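Local coordinates for protein exoribonuclease II, mitochondrial (Candida glabrata, PDB 6F3H) that probably degrades RNA from its 3' end with the aid of magnesium, as the exoribonuclease component of the mitochondrial degradosome mtEXO, at residues A[229-234]-A[246-251]; A[305-310]-A[356-361]; A[422-427]-A[495-500]; A[503-508]-A[553-558]; A[627-632]-A[723-728]. The protein carries 1 engineered substitution. All coordinates share one frame; numbering follows the deposited sequence.

Contact 1: A[229-234]-A[246-251]; sequences NLWGSV and VAVLPL
Residues 231-234 and 246-248 run almost exactly antiparallel, their axes at 176° and 4.4 Å apart at closest approach, and form the open end of the beta hairpin made by strands 231-237 and 242-248. Two backbone hydrogen bonds join the chains. Gly232 N points well at Ala247 O (2.9 Å, 163°), whereas the bond from Leu249 N to Leu230 O is longer and more bent (3.1 Å, 141°); in both, the donor sits above the carbonyl plane. Trp231, Val234, Val246 and Val248 share one face of the hairpin, which turns toward helices 123-159 and 212-226. There Trp231 and Val248 lie side by side and point the same way, with CZ3 of the indole 3.7 Å from Val248 CG2. The ring is further fixed by a hydrogen bond from NE1 to Gln225 and an edge-to-face contact with His156. Val234 crosses Val246 obliquely, their CG2 methyls 3.9 Å apart. The other face is made differently: Gly232 brings only backbone to the contact, and Ala247 CB lies 3.9 Å from Gly232 CA. Leu249, with CG anti to its own carbonyl carbon, heads for the other chain, and its CD1 meets Trp231 O. Past the open end of the hairpin, beyond Pro250 at the N-cap position of helix 251-281, Leu230 CD2 lies alongside Leu251 CD1 at 3.7 Å.

Contact 2: A[305-310]-A[356-361]; sequences GNIEEN and GNWDLN
Two irregular loops meet here, each with a recognisable turn: Gly305 ends helix 293-303 in a Schellman motif, and Asn357 opens an Asx turn. The close-packed part of the contact is built round one side chain, Asn306, whose amide bonds to the backbone on both sides of Asn357. Its OD1 takes the N-H of Trp358 on an in-plane lone pair (2.7 Å, 158°). Its ND2 gives a nearly straight bond to Gly356 O (3.2 Å, 173°), meeting that oxygen from above the carbonyl plane. ND2 also has a weak hydrogen bond to Asp301 in the last turn of the helix. Gripped at both ends, the amide is held flat, and it lies stacked over one face of the Trp358 indole with the two planes 9° apart. Asn306 CG sits 3.3 Å above the ring plane, while Asn306 CB makes a CH-pi contact, 3.6 Å from the centroid of the six-membered ring. Asn357 ties its own loop and the helix end by other bonds: its OD1 accepts from Asp359 N at 2.8 Å, and its ND2 bonds to Ala304 O.

Away from this clasp the contact thins quickly. The type I turn from Ile307 to Asn310 bends off from the second loop, and Glu308 and Glu309 in it are partly exposed and take no part. What remains there is one distant touch at the far end of the indole, Ile307 CG2 to Trp358 CH2 at 4.4 Å.

Contact 3: A[422-427]-A[495-500]; sequences SRIHIH and FELVNK
This is a regular antiparallel strand pairing in the sheet of the RNB domain, where strand 421-429 lies between strands 410-416 and 488-499. Four backbone hydrogen bonds tie Ser422 to Leu497 and Ile424 to Phe495. Those from Ser422 N to Leu497 O (2.9 Å) and from Ile424 N to Phe495 O (2.7 Å) run nearly along the C=O axes. Between them Arg423 and Glu496 form a non-hydrogen-bonded pair, which brings their CA atoms to 4.2 Å and starts their side chains out together on one face. The two side chains run side by side, pointing the same way. Arg423, with CG anti to the backbone N and a bend at chi3 (-43°), presents the edge of its guanidinium, so that NE and NH2 both reach Glu496 OE2, at 2.8 and 3.2 Å. NE uses the anti lone pair of that oxygen, while NH2 meets it from above the carboxylate plane. Glu415 takes Arg423 NH1 and Arg421 takes Glu496 OE1, so the salt bridge belongs to a chain of alternating charges across the strands.

The opposite face, apart from Ser422, is apolar and turns toward helix 603-625. Ile424 CB lies over a face of the Phe495 ring, 4.0 Å from CE2, and its CG1 meets Leu497 CD1 at 3.5 Å, the two side chains crossing at about a right angle. Farther along the strand, the Ile426 side chain comes within about 6 Å of that of the magnesium ligand Asp410. Such a hydrogen-bonded sheet beside the metal-binding aspartates is the framework of the catalytic RNB domain of RNase II-type enzymes.

Contact 4: A[503-508]-A[553-558]; sequences GGLHVD and HTLATK
Leu505 stands across both of its main partners at about a right angle, pointing from the start of strand 505-519 into the side of helix 543-567. Its CB is directed at the helix and its CG is anti to the backbone N (chi1 167°), so the two methyls divide between neighbouring helical positions one turn apart. CD1 meets the tip of Leu555, 3.8 Å from its CD2. CD2 instead settles against the helix backbone, 3.8 Å from Leu555 O, and lies 4.1 Å from Lys558 CB. The root of the leucine also packs on that lysine, with Leu505 CB and Lys558 CB 4.1 Å apart. Leu505 thus sits in the angle between the Leu555 and Lys558 side chains, and its CD1 also packs on Leu497 of the adjoining strand.

Lys558 sets off toward the strand but does not run straight. A bend at chi3 (-88°) turns the end of its aliphatic chain alongside Gly503, with CE 3.6 Å from Gly503 O, and a second at chi4 (-83°) turns NZ. Farther round, the helix is covered by helix 603-625, which touches Ala556 and Thr557, so helix 543-567 is wedged between that helix and this corner of the RNB-domain sheet.

No hydrogen bond or salt bridge links the two segments. The strand is held to the helix by van der Waals contacts, aliphatic groups against one another and against backbone carbonyls, and the lysine contributes through its methylene groups rather than its charge.

Contact 5: A[627-632]-A[723-728]; sequences KIPGVY and FKQEYL
The contact is a loop-on-helix junction between the turn after helix 603-625 and the start of the long helix 725-761. A Schellman motif with Lys627 as its positive-phi residue ends helix 603-625 and sends the chain into the extended run Ile628 to Val631. Pro629 carries the contact. Its ring points at the other segment and fits against the first turn of the helix and the residues leading into it. CG lies 3.7 Å from Phe723 O, while CB touches both Gln725 and Leu728. Gln725 leaves the backbone with CG anti to N (chi1 178°) and bends at chi2 (98°), which swings its amide obliquely across the proline so that OE1 comes 3.5 Å from Pro629 CB. Leu728 places CD2 3.6 Å from the same CB.

That methyl also lies along the backbone of Gly630, 3.5 Å from its N. The junction is held by van der Waals contacts, with no hydrogen bond between the two segments; the loop is fixed instead by Asn708 of helix 703-716, which accepts from Val631 N. The same helix also packs here, its Gln711 touching both Pro629 and Phe723. A looser approach adds to the contact: Val631 CG2 to Leu728 CD1, at 4.3 Å.

In the fold
The contacts fall into two neighbourhoods on opposite sides of the chain's centre, with contact 5 apart from both. Contacts 1 and 2 have centres 10 Å apart and touch: Leu249 CD2 packs on Trp358 CE3 at 4.0 Å, so the hairpin end rests on the indole that Asn306 covers. Contacts 3 and 4, centres 9 Å apart, share one sheet, joined by a probable hydrogen bond from Val498 N to His506 O (2.8 Å). Contact 3 lies nearest the active site, with the Ile426 side chain about 10 Å from the bound magnesium. Contact 5 touches neither group; its centre is 28 Å from that of contact 3 and 30 Å from that of contact 1.

Contact 1: A[229-234]-A[246-251]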
# COMPACT_ATOMS: atom_id res chain seq x y z
N ASN A 229 1.58 -24.74 -1.43
CA ASN A 229 0.81 -23.97 -0.46
C ASN A 229 1.57 -23.84 0.84
O ASN A 229 1.01 -23.92 1.94
CB ASN A 229 -0.57 -24.57 -0.23
CG ASN A 229 -1.34 -24.69 -1.52
OD1 ASN A 229 -1.64 -25.80 -1.99
ND2 ASN A 229 -1.67 -23.53 -2.11
N LEU A 230 2.86 -23.61 0.71
CA LEU A 230 3.71 -23.41 1.86
C LEU A 230 4.02 -21.94 2.11
O LEU A 230 4.29 -21.55 3.25
CB LEU A 230 5.02 -24.18 1.68
CG LEU A 230 4.93 -25.69 1.51
CD1 LEU A 230 6.29 -26.21 1.12
CD2 LEU A 230 4.44 -26.30 2.81
N TRP A 231 3.96 -21.12 1.06
CA TRP A 231 4.22 -19.70 1.15
C TRP A 231 3.15 -18.98 0.33
O TRP A 231 2.63 -19.52 -0.64
CB TRP A 231 5.62 -19.36 0.63
CG TRP A 231 6.69 -20.31 1.11
CD1 TRP A 231 7.03 -21.49 0.54
CD2 TRP A 231 7.54 -20.16 2.25
NE1 TRP A 231 8.03 -22.11 1.27
CE2 TRP A 231 8.36 -21.30 2.32
CE3 TRP A 231 7.67 -19.17 3.23
CZ2 TRP A 231 9.31 -21.48 3.32
CZ3 TRP A 231 8.61 -19.35 4.22
CH2 TRP A 231 9.42 -20.50 4.25
N GLY A 232 2.86 -17.75 0.71
CA GLY A 232 1.94 -16.93 -0.04
C GLY A 232 2.67 -16.22 -1.15
O GLY A 232 3.79 -16.58 -1.53
N SER A 233 2.00 -15.24 -1.73
CA SER A 233 2.63 -14.44 -2.76
C SER A 233 3.76 -13.61 -2.18
O SER A 233 3.71 -13.14 -1.03
CB SER A 233 1.63 -13.51 -3.44
OG SER A 233 0.53 -14.23 -3.95
N VAL A 234 4.74 -13.40 -3.03
CA VAL A 234 5.84 -12.49 -2.77
C VAL A 234 5.43 -11.12 -3.28
O VAL A 234 5.15 -10.94 -4.47
CB VAL A 234 7.10 -12.99 -3.48
CG1 VAL A 234 8.17 -11.93 -3.46
CG2 VAL A 234 7.57 -14.27 -2.86
N VAL A 246 6.56 -12.07 2.40
CA VAL A 246 5.84 -13.24 1.90
C VAL A 246 5.16 -13.93 3.06
O VAL A 246 5.72 -14.04 4.16
CB VAL A 246 6.81 -14.20 1.17
CG1 VAL A 246 7.91 -14.65 2.11
CG2 VAL A 246 6.06 -15.38 0.58
N ALA A 247 3.96 -14.42 2.82
CA ALA A 247 3.25 -15.15 3.85
C ALA A 247 3.85 -16.54 4.03
O ALA A 247 4.33 -17.15 3.08
CB ALA A 247 1.77 -15.26 3.48
N VAL A 248 3.84 -17.01 5.27
CA VAL A 248 4.22 -18.38 5.59
C VAL A 248 2.93 -19.11 5.97
O VAL A 248 2.43 -18.96 7.09
CB VAL A 248 5.25 -18.43 6.72
CG1 VAL A 248 5.72 -19.84 6.96
CG2 VAL A 248 6.36 -17.49 6.43
N LEU A 249 2.40 -19.89 5.07
CA LEU A 249 1.11 -20.54 5.27
C LEU A 249 1.26 -21.77 6.16
O LEU A 249 2.25 -22.49 6.07
CB LEU A 249 0.51 -20.93 3.94
CG LEU A 249 0.57 -19.81 2.91
CD1 LEU A 249 0.01 -20.26 1.61
CD2 LEU A 249 -0.19 -18.62 3.41
N PRO A 250 0.28 -22.04 7.03
CA PRO A 250 0.41 -23.15 7.98
C PRO A 250 0.42 -24.52 7.29
O PRO A 250 -0.33 -24.79 6.35
CB PRO A 250 -0.81 -22.99 8.88
CG PRO A 250 -1.83 -22.38 7.97
CD PRO A 250 -1.08 -21.46 7.04
N LEU A 251 1.29 -25.38 7.80
CA LEU A 251 1.46 -26.70 7.22
C LEU A 251 0.16 -27.47 7.25
O LEU A 251 -0.27 -28.00 6.22
CB LEU A 251 2.54 -27.44 7.99
CG LEU A 251 3.08 -28.64 7.25
CD1 LEU A 251 3.67 -28.17 5.95
CD2 LEU A 251 4.14 -29.30 8.09

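Contact 2: A[305-310]-A[356-361]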
# COMPACT_ATOMS: atom_id res chain seq x y z
N GLY A 305 -8.50 -15.14 -4.08
CA GLY A 305 -7.13 -14.97 -4.52
C GLY A 305 -6.08 -15.66 -3.68
O GLY A 305 -4.89 -15.36 -3.84
N ASN A 306 -6.48 -16.59 -2.81
CA ASN A 306 -5.54 -17.27 -1.93
C ASN A 306 -4.79 -18.41 -2.61
O ASN A 306 -3.66 -18.71 -2.21
CB ASN A 306 -6.28 -17.84 -0.74
CG ASN A 306 -6.77 -16.78 0.19
OD1 ASN A 306 -6.13 -15.75 0.39
ND2 ASN A 306 -7.94 -17.03 0.75
N ILE A 307 -5.38 -19.08 -3.59
CA ILE A 307 -4.75 -20.28 -4.13
C ILE A 307 -4.63 -20.15 -5.62
O ILE A 307 -4.37 -21.14 -6.31
CB ILE A 307 -5.56 -21.54 -3.80
CG1 ILE A 307 -7.00 -21.35 -4.28
CG2 ILE A 307 -5.50 -21.86 -2.33
CD1 ILE A 307 -7.80 -22.57 -4.21
N GLU A 308 -4.81 -18.93 -6.14
CA GLU A 308 -4.77 -18.73 -7.58
C GLU A 308 -3.42 -19.14 -8.18
O GLU A 308 -3.30 -19.19 -9.40
CB GLU A 308 -5.14 -17.28 -7.91
N GLU A 309 -2.41 -19.47 -7.36
CA GLU A 309 -1.10 -19.85 -7.86
C GLU A 309 -0.81 -21.36 -7.80
O GLU A 309 0.30 -21.76 -8.16
CB GLU A 309 -0.00 -19.10 -7.08
N ASN A 310 -1.75 -22.20 -7.35
CA ASN A 310 -1.54 -23.65 -7.31
C ASN A 310 -2.22 -24.26 -8.54
O ASN A 310 -3.45 -24.23 -8.66
CB ASN A 310 -2.09 -24.26 -6.02
CG ASN A 310 -1.85 -25.75 -5.95
OD1 ASN A 310 -2.32 -26.51 -6.79
ND2 ASN A 310 -1.18 -26.19 -4.89
N GLY A 356 -12.04 -12.48 1.81
CA GLY A 356 -11.46 -13.71 2.28
C GLY A 356 -9.96 -13.82 2.12
O GLY A 356 -9.38 -14.83 2.53
N ASN A 357 -9.31 -12.83 1.52
CA ASN A 357 -7.92 -13.00 1.16
C ASN A 357 -7.04 -13.02 2.41
O ASN A 357 -7.21 -12.19 3.32
CB ASN A 357 -7.52 -11.91 0.19
CG ASN A 357 -6.16 -12.12 -0.35
OD1 ASN A 357 -5.21 -12.14 0.42
ND2 ASN A 357 -6.03 -12.30 -1.66
N TRP A 358 -6.08 -13.95 2.43
CA TRP A 358 -5.29 -14.17 3.64
C TRP A 358 -4.31 -13.04 3.88
O TRP A 358 -3.99 -12.73 5.03
CB TRP A 358 -4.52 -15.49 3.54
CG TRP A 358 -5.40 -16.71 3.48
CD1 TRP A 358 -6.63 -16.85 4.01
CD2 TRP A 358 -5.10 -17.97 2.85
NE1 TRP A 358 -7.14 -18.10 3.76
CE2 TRP A 358 -6.21 -18.81 3.04
CE3 TRP A 358 -4.00 -18.46 2.13
CZ2 TRP A 358 -6.25 -20.12 2.55
CZ3 TRP A 358 -4.05 -19.75 1.64
CH2 TRP A 358 -5.16 -20.57 1.86
N ASP A 359 -3.84 -12.41 2.81
CA ASP A 359 -2.85 -11.36 2.93
C ASP A 359 -3.51 -10.04 3.32
O ASP A 359 -2.98 -9.28 4.13
CB ASP A 359 -2.09 -11.27 1.61
CG ASP A 359 -1.30 -12.55 1.33
OD1 ASP A 359 -1.02 -13.33 2.27
OD2 ASP A 359 -1.02 -12.81 0.14
N LEU A 360 -4.70 -9.78 2.76
CA LEU A 360 -5.52 -8.69 3.26
C LEU A 360 -5.72 -8.83 4.75
O LEU A 360 -5.63 -7.85 5.50
CB LEU A 360 -6.86 -8.71 2.55
CG LEU A 360 -7.81 -7.60 2.97
CD1 LEU A 360 -7.12 -6.28 2.72
CD2 LEU A 360 -9.09 -7.72 2.18
N ASN A 361 -5.90 -10.06 5.20
CA ASN A 361 -5.74 -10.40 6.61
C ASN A 361 -6.75 -9.69 7.50
O ASN A 361 -6.42 -9.19 8.58
CB ASN A 361 -4.32 -10.09 7.06
CG ASN A 361 -3.98 -10.72 8.36
OD1 ASN A 361 -4.76 -11.51 8.90
ND2 ASN A 361 -2.83 -10.36 8.90

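Contact 3: A[422-427]-A[495-500]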
# COMPACT_ATOMS: atom_id res chain seq x y z
N SER A 422 0.85 35.73 12.31
CA SER A 422 -0.13 34.83 12.91
C SER A 422 0.61 33.67 13.57
O SER A 422 1.65 33.22 13.09
CB SER A 422 -1.11 34.27 11.87
OG SER A 422 -1.42 35.20 10.86
N ARG A 423 0.05 33.16 14.66
CA ARG A 423 0.61 31.98 15.30
C ARG A 423 -0.33 30.81 15.11
O ARG A 423 -1.55 30.94 15.26
CB ARG A 423 0.86 32.17 16.79
CG ARG A 423 1.30 30.86 17.43
CD ARG A 423 1.61 30.97 18.90
NE ARG A 423 2.39 32.16 19.22
CZ ARG A 423 2.05 33.05 20.14
NH1 ARG A 423 0.94 32.87 20.85
NH2 ARG A 423 2.81 34.11 20.37
N ILE A 424 0.25 29.66 14.77
CA ILE A 424 -0.50 28.48 14.39
C ILE A 424 -0.19 27.33 15.32
O ILE A 424 0.96 27.10 15.69
CB ILE A 424 -0.19 28.09 12.95
CG1 ILE A 424 -0.21 29.37 12.13
CG2 ILE A 424 -1.17 27.08 12.52
CD1 ILE A 424 -1.59 29.99 12.02
N HIS A 425 -1.24 26.59 15.66
CA HIS A 425 -1.14 25.44 16.53
C HIS A 425 -1.82 24.27 15.86
O HIS A 425 -3.00 24.35 15.50
CB HIS A 425 -1.79 25.71 17.87
CG HIS A 425 -1.16 26.83 18.61
ND1 HIS A 425 -0.07 26.66 19.44
CD2 HIS A 425 -1.46 28.15 18.64
CE1 HIS A 425 0.26 27.82 19.97
NE2 HIS A 425 -0.56 28.74 19.50
N ILE A 426 -1.08 23.18 15.72
CA ILE A 426 -1.57 21.96 15.13
C ILE A 426 -1.59 20.94 16.23
O ILE A 426 -0.54 20.53 16.73
CB ILE A 426 -0.69 21.50 13.98
CG1 ILE A 426 -0.31 22.72 13.18
CG2 ILE A 426 -1.43 20.50 13.14
CD1 ILE A 426 -1.52 23.35 12.52
N HIS A 427 -2.79 20.54 16.60
CA HIS A 427 -2.96 19.63 17.72
C HIS A 427 -3.25 18.27 17.15
O HIS A 427 -4.26 18.07 16.47
CB HIS A 427 -4.07 20.08 18.64
CG HIS A 427 -4.04 21.54 18.90
ND1 HIS A 427 -3.07 22.12 19.67
CD2 HIS A 427 -4.87 22.53 18.51
CE1 HIS A 427 -3.28 23.42 19.71
NE2 HIS A 427 -4.38 23.69 19.02
N PHE A 495 3.93 27.43 15.78
CA PHE A 495 4.89 28.26 15.07
C PHE A 495 4.17 29.45 14.47
O PHE A 495 2.93 29.48 14.40
CB PHE A 495 5.59 27.48 13.99
CG PHE A 495 4.64 26.78 13.11
CD1 PHE A 495 4.20 25.51 13.43
CD2 PHE A 495 4.12 27.43 12.01
CE1 PHE A 495 3.28 24.86 12.62
CE2 PHE A 495 3.20 26.80 11.20
CZ PHE A 495 2.78 25.50 11.51
N GLU A 496 4.95 30.41 13.99
CA GLU A 496 4.40 31.65 13.49
C GLU A 496 4.80 31.91 12.06
O GLU A 496 5.93 31.62 11.64
CB GLU A 496 4.83 32.81 14.34
CG GLU A 496 4.10 32.82 15.64
CD GLU A 496 4.85 33.57 16.71
OE1 GLU A 496 5.67 34.42 16.33
OE2 GLU A 496 4.62 33.31 17.91
N LEU A 497 3.85 32.46 11.34
CA LEU A 497 3.99 32.84 9.96
C LEU A 497 3.80 34.33 9.83
O LEU A 497 2.92 34.91 10.48
CB LEU A 497 2.98 32.15 9.09
CG LEU A 497 3.17 30.66 9.15
CD1 LEU A 497 1.87 30.03 9.45
CD2 LEU A 497 3.63 30.28 7.78
N VAL A 498 4.61 34.92 8.98
CA VAL A 498 4.60 36.35 8.73
C VAL A 498 4.22 36.58 7.28
O VAL A 498 4.74 35.91 6.38
CB VAL A 498 5.97 36.94 9.07
CG1 VAL A 498 6.35 36.46 10.43
CG2 VAL A 498 7.01 36.45 8.10
N ASN A 499 3.27 37.48 7.05
CA ASN A 499 3.00 37.90 5.68
C ASN A 499 4.17 38.75 5.21
O ASN A 499 4.69 39.58 5.96
CB ASN A 499 1.69 38.68 5.58
CG ASN A 499 0.52 37.91 6.14
OD1 ASN A 499 0.68 37.02 6.97
ND2 ASN A 499 -0.69 38.26 5.68
N LYS A 500 4.63 38.49 3.99
CA LYS A 500 5.79 39.17 3.43
C LYS A 500 5.37 40.27 2.45
O LYS A 500 4.25 40.31 1.94
CB LYS A 500 6.72 38.16 2.74

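Contact 4: A[503-508]-A[553-558]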
# COMPACT_ATOMS: atom_id res chain seq x y z
N GLY A 503 3.86 40.09 -1.09
CA GLY A 503 2.64 39.34 -0.99
C GLY A 503 2.85 37.92 -0.50
O GLY A 503 1.89 37.26 -0.11
N GLY A 504 4.10 37.45 -0.51
CA GLY A 504 4.46 36.13 -0.06
C GLY A 504 4.36 35.97 1.45
O GLY A 504 3.87 36.83 2.18
N LEU A 505 4.80 34.80 1.90
CA LEU A 505 4.71 34.42 3.30
C LEU A 505 6.01 33.77 3.76
O LEU A 505 6.70 33.10 2.99
CB LEU A 505 3.51 33.49 3.49
CG LEU A 505 3.28 32.67 4.75
CD1 LEU A 505 2.67 33.54 5.81
CD2 LEU A 505 2.31 31.62 4.39
N HIS A 506 6.33 33.97 5.03
CA HIS A 506 7.54 33.41 5.60
C HIS A 506 7.24 32.73 6.92
O HIS A 506 6.43 33.19 7.73
CB HIS A 506 8.61 34.47 5.82
CG HIS A 506 9.84 33.95 6.51
ND1 HIS A 506 10.97 33.56 5.83
CD2 HIS A 506 10.09 33.74 7.82
CE1 HIS A 506 11.88 33.14 6.70
NE2 HIS A 506 11.37 33.23 7.91
N VAL A 507 7.95 31.64 7.15
CA VAL A 507 7.76 30.78 8.30
C VAL A 507 8.96 30.93 9.23
O VAL A 507 10.11 30.67 8.84
CB VAL A 507 7.60 29.32 7.83
CG1 VAL A 507 8.69 28.99 6.80
CG2 VAL A 507 7.64 28.37 9.01
N ASP A 508 8.70 31.30 10.47
CA ASP A 508 9.80 31.48 11.40
C ASP A 508 10.06 30.15 12.09
O ASP A 508 9.34 29.78 13.03
CB ASP A 508 9.50 32.58 12.42
CG ASP A 508 10.75 32.97 13.21
OD1 ASP A 508 11.87 32.81 12.68
OD2 ASP A 508 10.61 33.44 14.36
N HIS A 553 -7.48 30.01 5.52
CA HIS A 553 -7.56 29.71 4.10
C HIS A 553 -6.65 30.61 3.29
O HIS A 553 -5.98 30.15 2.35
CB HIS A 553 -9.01 29.84 3.64
CG HIS A 553 -9.18 29.73 2.15
ND1 HIS A 553 -9.39 30.83 1.35
CD2 HIS A 553 -9.16 28.66 1.33
CE1 HIS A 553 -9.51 30.43 0.10
NE2 HIS A 553 -9.36 29.12 0.05
N THR A 554 -6.60 31.90 3.62
CA THR A 554 -5.73 32.80 2.87
C THR A 554 -4.26 32.47 3.11
O THR A 554 -3.42 32.66 2.21
CB THR A 554 -6.05 34.23 3.24
OG1 THR A 554 -6.10 34.31 4.66
CG2 THR A 554 -7.43 34.62 2.69
N LEU A 555 -3.93 31.93 4.28
CA LEU A 555 -2.56 31.52 4.55
C LEU A 555 -2.17 30.31 3.72
O LEU A 555 -1.07 30.27 3.16
CB LEU A 555 -2.39 31.22 6.04
CG LEU A 555 -2.33 32.45 6.94
CD1 LEU A 555 -2.51 32.08 8.39
CD2 LEU A 555 -0.97 33.08 6.73
N ALA A 556 -3.05 29.33 3.62
CA ALA A 556 -2.74 28.15 2.83
C ALA A 556 -2.49 28.52 1.38
O ALA A 556 -1.52 28.04 0.78
CB ALA A 556 -3.88 27.13 2.91
N THR A 557 -3.31 29.41 0.82
CA THR A 557 -3.12 29.77 -0.57
C THR A 557 -1.70 30.23 -0.82
O THR A 557 -1.06 29.82 -1.79
CB THR A 557 -4.13 30.86 -0.96
OG1 THR A 557 -5.46 30.33 -0.85
CG2 THR A 557 -3.91 31.34 -2.39
N LYS A 558 -1.13 30.97 0.12
CA LYS A 558 0.23 31.43 -0.08
C LYS A 558 1.23 30.33 0.19
O LYS A 558 2.30 30.32 -0.42
CB LYS A 558 0.50 32.64 0.80
CG LYS A 558 -0.57 33.70 0.63
CD LYS A 558 -0.01 35.07 0.89
CE LYS A 558 -0.10 35.43 2.34
NZ LYS A 558 -1.45 35.94 2.67

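Contact 5: A[627-632]-A[723-728]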
# COMPACT_ATOMS: atom_id res chain seq x y z
N LYS A 627 18.91 14.91 15.83
CA LYS A 627 19.47 13.58 15.63
C LYS A 627 18.54 12.52 16.22
O LYS A 627 18.93 11.72 17.08
CB LYS A 627 20.88 13.48 16.23
N ILE A 628 17.29 12.55 15.79
CA ILE A 628 16.26 11.60 16.23
C ILE A 628 15.99 10.60 15.11
O ILE A 628 15.86 11.00 13.94
CB ILE A 628 14.95 12.30 16.66
CG1 ILE A 628 15.24 13.49 17.55
CG2 ILE A 628 14.05 11.32 17.44
CD1 ILE A 628 13.98 14.18 18.04
N PRO A 629 15.96 9.31 15.42
CA PRO A 629 15.51 8.31 14.45
C PRO A 629 14.02 8.44 14.18
O PRO A 629 13.20 8.37 15.10
CB PRO A 629 15.83 6.98 15.15
CG PRO A 629 16.84 7.32 16.18
CD PRO A 629 16.51 8.69 16.63
N GLY A 630 13.68 8.58 12.90
CA GLY A 630 12.29 8.70 12.50
C GLY A 630 12.03 7.96 11.20
O GLY A 630 12.95 7.66 10.44
N VAL A 631 10.75 7.73 10.94
CA VAL A 631 10.28 7.10 9.72
C VAL A 631 9.87 8.19 8.75
O VAL A 631 8.83 8.83 8.93
CB VAL A 631 9.09 6.18 10.00
CG1 VAL A 631 8.72 5.45 8.74
CG2 VAL A 631 9.41 5.26 11.15
N TYR A 632 10.63 8.35 7.69
CA TYR A 632 10.34 9.38 6.72
C TYR A 632 9.54 8.79 5.58
O TYR A 632 9.41 7.58 5.46
CB TYR A 632 11.64 10.01 6.19
CG TYR A 632 12.54 10.53 7.28
CD1 TYR A 632 13.21 9.66 8.13
CD2 TYR A 632 12.70 11.90 7.49
CE1 TYR A 632 14.02 10.13 9.15
CE2 TYR A 632 13.51 12.39 8.52
CZ TYR A 632 14.17 11.49 9.35
OH TYR A 632 15.00 11.93 10.38
N PHE A 723 13.45 4.01 20.34
CA PHE A 723 13.99 3.20 19.26
C PHE A 723 15.38 3.69 18.93
O PHE A 723 15.57 4.89 18.70
CB PHE A 723 13.15 3.32 17.99
CG PHE A 723 11.71 2.93 18.17
CD1 PHE A 723 10.77 3.86 18.57
CD2 PHE A 723 11.29 1.64 17.89
CE1 PHE A 723 9.44 3.50 18.71
CE2 PHE A 723 9.96 1.28 18.04
CZ PHE A 723 9.04 2.22 18.44
N LYS A 724 16.34 2.78 18.95
CA LYS A 724 17.60 3.03 18.26
C LYS A 724 17.36 2.93 16.76
O LYS A 724 16.33 2.42 16.32
CB LYS A 724 18.69 2.05 18.73
CG LYS A 724 18.83 1.96 20.25
CD LYS A 724 20.17 1.37 20.69
CE LYS A 724 21.25 2.44 20.88
NZ LYS A 724 21.82 2.88 19.58
N GLN A 725 18.30 3.45 15.96
CA GLN A 725 18.12 3.49 14.50
C GLN A 725 17.97 2.10 13.89
O GLN A 725 17.36 1.95 12.82
CB GLN A 725 19.29 4.20 13.84
CG GLN A 725 19.20 4.24 12.33
CD GLN A 725 18.64 5.54 11.81
OE1 GLN A 725 18.09 6.34 12.56
NE2 GLN A 725 18.79 5.77 10.50
N GLU A 726 18.59 1.09 14.50
CA GLU A 726 18.56 -0.27 13.96
C GLU A 726 17.17 -0.88 14.05
O GLU A 726 16.65 -1.40 13.06
CB GLU A 726 19.57 -1.13 14.70
CG GLU A 726 20.75 -0.31 15.22
CD GLU A 726 21.40 0.60 14.16
OE1 GLU A 726 20.94 0.68 12.99
OE2 GLU A 726 22.37 1.28 14.53
N TYR A 727 16.54 -0.80 15.22
CA TYR A 727 15.18 -1.30 15.32
C TYR A 727 14.28 -0.65 14.27
O TYR A 727 13.25 -1.23 13.91
CB TYR A 727 14.63 -1.04 16.73
N LEU A 728 14.70 0.49 13.73
CA LEU A 728 13.86 1.22 12.79
C LEU A 728 13.78 0.50 11.44
O LEU A 728 12.68 0.26 10.92
CB LEU A 728 14.40 2.65 12.64
CG LEU A 728 13.35 3.75 12.61
CD1 LEU A 728 12.40 3.60 13.81
CD2 LEU A 728 14.04 5.11 12.59